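PDB 5K1S: oxidoreductase, zinc-binding dehydrogenase family from Myxococcus xanthus, which is a zinc-containing medium-chain reductase involved in an alternative de novo route to isovaleryl coenzyme A and probably uses a nicotinamide cofactor. Local coordinates for residues A[198-206]-A[320-329]. Residues are numbered along the deposited sequence; the frame is centred on the assembly and turned at random.
Sequences LSSVQLARL and LTATGGVRQF
The chain leaving helix 311-323 turns at G324, whose positive phi suits a glycine, and runs past helix 195-206, with the CA atoms of Q202 and V326 5.5 Å apart. That helix follows strand 186-190 of the Rossmann-type parallel sheet, and the chain continues into strand 330-335 of the mixed sheet. Q202 joins the two: with CG anti to the carbonyl carbon (chi1 -60°) and the chain extended beyond it, the amide reaches the backbone of R327. OE1 accepts R327 N at 2.7 Å, nearly straight at hydrogen (165°) but tilted 30° from the carbonyl plane, and NE2 donates to R327 O at 3.3 Å. A leucine here would probably leave R327 N and O without these partners and loosen the loop from the helix. Branched V326 sets CG1 against Q202 NE2 and S199 OG, and CG2 near L203 CB; the S199 hydroxyl bonds to T168 on helix 165-178. G325, lacking a side chain, lets L206 CD1 come within 3.5 Å of its CA. Back on helix 311-323, L320 CD1 meets L203 CD1. Q202 NE2 lies at the F329 ring edge, 3.5 Å from CE1, while L198 CD1 makes a CH-pi contact over one face, 4.3 Å from the centroid.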
loop_
_atom_site.group_PDB
_atom_site.type_symbol
_atom_site.label_atom_id
_atom_site.label_comp_id
_atom_site.label_asym_id
_atom_site.label_seq_id
_atom_site.Cartn_x
_atom_site.Cartn_y
_atom_site.Cartn_z
ATOM N N LEU A 198 2.177 -16.851 13.623
ATOM C CA LEU A 198 1.372 -17.995 14.037
ATOM C C LEU A 198 -0.107 -17.638 14.095
ATOM O O LEU A 198 -0.958 -18.413 13.642
ATOM C CB LEU A 198 1.854 -18.511 15.393
ATOM C CG LEU A 198 3.237 -19.167 15.396
ATOM C CD1 LEU A 198 3.686 -19.458 16.819
ATOM C CD2 LEU A 198 3.237 -20.444 14.568
ATOM N N SER A 199 -0.436 -16.469 14.645
ATOM C CA SER A 199 -1.834 -16.054 14.694
ATOM C C SER A 199 -2.381 -15.801 13.296
ATOM O O SER A 199 -3.531 -16.146 13.000
ATOM C CB SER A 199 -1.983 -14.807 15.564
ATOM O OG SER A 199 -1.727 -15.103 16.926
ATOM N N SER A 200 -1.569 -15.202 12.420
ATOM C CA SER A 200 -2.019 -14.946 11.056
ATOM C C SER A 200 -2.275 -16.248 10.308
ATOM O O SER A 200 -3.282 -16.380 9.603
ATOM C CB SER A 200 -0.986 -14.096 10.317
ATOM O OG SER A 200 -0.789 -12.854 10.969
ATOM N N VAL A 201 -1.372 -17.223 10.448
ATOM C CA VAL A 201 -1.560 -18.524 9.806
ATOM C C VAL A 201 -2.919 -19.101 10.181
ATOM O O VAL A 201 -3.733 -19.447 9.317
ATOM C CB VAL A 201 -0.419 -19.485 10.188
ATOM C CG1 VAL A 201 -0.723 -20.912 9.731
ATOM C CG2 VAL A 201 0.896 -19.011 9.587
ATOM N N GLN A 202 -3.179 -19.216 11.485
ATOM C CA GLN A 202 -4.452 -19.761 11.942
ATOM C C GLN A 202 -5.618 -18.942 11.408
ATOM O O GLN A 202 -6.594 -19.492 10.884
ATOM C CB GLN A 202 -4.490 -19.798 13.470
ATOM C CG GLN A 202 -3.399 -20.636 14.108
ATOM C CD GLN A 202 -3.478 -20.621 15.619
ATOM O OE1 GLN A 202 -4.218 -21.399 16.221
ATOM N NE2 GLN A 202 -2.721 -19.725 16.244
ATOM N N LEU A 203 -5.533 -17.617 11.535
ATOM C CA LEU A 203 -6.646 -16.766 11.132
ATOM C C LEU A 203 -6.912 -16.880 9.636
ATOM O O LEU A 203 -8.068 -16.861 9.200
ATOM C CB LEU A 203 -6.357 -15.315 11.525
ATOM C CG LEU A 203 -7.506 -14.316 11.387
ATOM C CD1 LEU A 203 -8.723 -14.748 12.195
ATOM C CD2 LEU A 203 -7.045 -12.936 11.827
ATOM N N ALA A 204 -5.853 -17.002 8.833
ATOM C CA ALA A 204 -6.031 -17.171 7.396
ATOM C C ALA A 204 -6.673 -18.517 7.082
ATOM O O ALA A 204 -7.671 -18.588 6.357
ATOM C CB ALA A 204 -4.687 -17.032 6.682
ATOM N N ARG A 205 -6.110 -19.601 7.624
ATOM C CA ARG A 205 -6.699 -20.920 7.419
ATOM C C ARG A 205 -8.127 -20.978 7.943
ATOM O O ARG A 205 -8.956 -21.722 7.404
ATOM C CB ARG A 205 -5.840 -21.988 8.097
ATOM N N LEU A 206 -8.439 -20.204 8.986
ATOM C CA LEU A 206 -9.801 -20.179 9.505
ATOM C C LEU A 206 -10.754 -19.487 8.540
ATOM O O LEU A 206 -11.944 -19.819 8.503
ATOM C CB LEU A 206 -9.832 -19.485 10.869
ATOM C CG LEU A 206 -11.199 -19.412 11.560
ATOM C CD1 LEU A 206 -11.033 -19.526 13.069
ATOM C CD2 LEU A 206 -11.937 -18.122 11.213
ATOM N N LEU A 320 -11.503 -15.051 19.522
ATOM C CA LEU A 320 -10.956 -16.144 18.726
ATOM C C LEU A 320 -10.083 -17.070 19.563
ATOM O O LEU A 320 -10.044 -18.279 19.310
ATOM C CB LEU A 320 -10.160 -15.582 17.548
ATOM C CG LEU A 320 -10.995 -14.908 16.456
ATOM C CD1 LEU A 320 -10.108 -14.121 15.512
ATOM C CD2 LEU A 320 -11.807 -15.941 15.687
ATOM N N THR A 321 -9.377 -16.530 20.557
ATOM C CA THR A 321 -8.538 -17.373 21.401
ATOM C C THR A 321 -9.382 -18.224 22.343
ATOM O O THR A 321 -9.066 -19.394 22.583
ATOM C CB THR A 321 -7.558 -16.513 22.197
ATOM O OG1 THR A 321 -6.887 -15.605 21.314
ATOM C CG2 THR A 321 -6.523 -17.391 22.890
ATOM N N ALA A 322 -10.459 -17.653 22.886
ATOM C CA ALA A 322 -11.316 -18.410 23.792
ATOM C C ALA A 322 -12.017 -19.551 23.066
ATOM O O ALA A 322 -12.224 -20.625 23.642
ATOM C CB ALA A 322 -12.338 -17.479 24.443
ATOM N N THR A 323 -12.387 -19.339 21.801
ATOM C CA THR A 323 -13.070 -20.378 21.038
ATOM C C THR A 323 -12.102 -21.420 20.493
ATOM O O THR A 323 -12.486 -22.581 20.314
ATOM C CB THR A 323 -13.855 -19.758 19.881
ATOM O OG1 THR A 323 -12.959 -19.053 19.013
ATOM C CG2 THR A 323 -14.917 -18.799 20.404
ATOM N N GLY A 324 -10.857 -21.029 20.222
ATOM C CA GLY A 324 -9.863 -21.932 19.678
ATOM C C GLY A 324 -9.494 -21.670 18.234
ATOM O O GLY A 324 -8.607 -22.353 17.709
ATOM N N GLY A 325 -10.144 -20.711 17.570
ATOM C CA GLY A 325 -9.798 -20.413 16.190
ATOM C C GLY A 325 -8.358 -19.973 16.024
ATOM O O GLY A 325 -7.724 -20.279 15.011
ATOM N N VAL A 326 -7.825 -19.249 17.006
ATOM C CA VAL A 326 -6.435 -18.810 16.984
ATOM C C VAL A 326 -5.835 -19.055 18.361
ATOM O O VAL A 326 -6.079 -18.293 19.303
ATOM C CB VAL A 326 -6.318 -17.328 16.581
ATOM C CG1 VAL A 326 -4.858 -16.891 16.562
ATOM C CG2 VAL A 326 -6.960 -17.096 15.221
ATOM N N ARG A 327 -5.053 -20.122 18.485
ATOM C CA ARG A 327 -4.459 -20.473 19.764
ATOM C C ARG A 327 -3.385 -19.464 20.163
ATOM O O ARG A 327 -2.903 -18.667 19.353
ATOM C CB ARG A 327 -3.843 -21.869 19.707
ATOM C CG ARG A 327 -4.844 -23.012 19.759
ATOM C CD ARG A 327 -4.125 -24.352 19.746
ATOM N NE ARG A 327 -3.129 -24.439 20.812
ATOM C CZ ARG A 327 -2.174 -25.362 20.878
ATOM N NH1 ARG A 327 -2.068 -26.287 19.934
ATOM N NH2 ARG A 327 -1.316 -25.354 21.890
ATOM N N GLN A 328 -3.011 -19.515 21.439
ATOM C CA GLN A 328 -1.904 -18.739 21.976
ATOM C C GLN A 328 -0.819 -19.695 22.445
ATOM O O GLN A 328 -1.110 -20.684 23.126
ATOM C CB GLN A 328 -2.363 -17.839 23.129
ATOM C CG GLN A 328 -3.028 -16.550 22.677
ATOM C CD GLN A 328 -2.087 -15.662 21.888
ATOM O OE1 GLN A 328 -0.883 -15.633 22.145
ATOM N NE2 GLN A 328 -2.629 -14.940 20.913
ATOM N N PHE A 329 0.424 -19.398 22.081
ATOM C CA PHE A 329 1.565 -20.261 22.375
ATOM C C PHE A 329 2.420 -19.575 23.439
ATOM O O PHE A 329 3.402 -18.897 23.139
ATOM C CB PHE A 329 2.358 -20.546 21.098
ATOM C CG PHE A 329 1.532 -21.143 19.994
ATOM C CD1 PHE A 329 0.785 -20.333 19.153
ATOM C CD2 PHE A 329 1.499 -22.513 19.797
ATOM C CE1 PHE A 329 0.023 -20.880 18.137
ATOM C CE2 PHE A 329 0.739 -23.064 18.781
ATOM C CZ PHE A 329 0.001 -22.247 17.951
#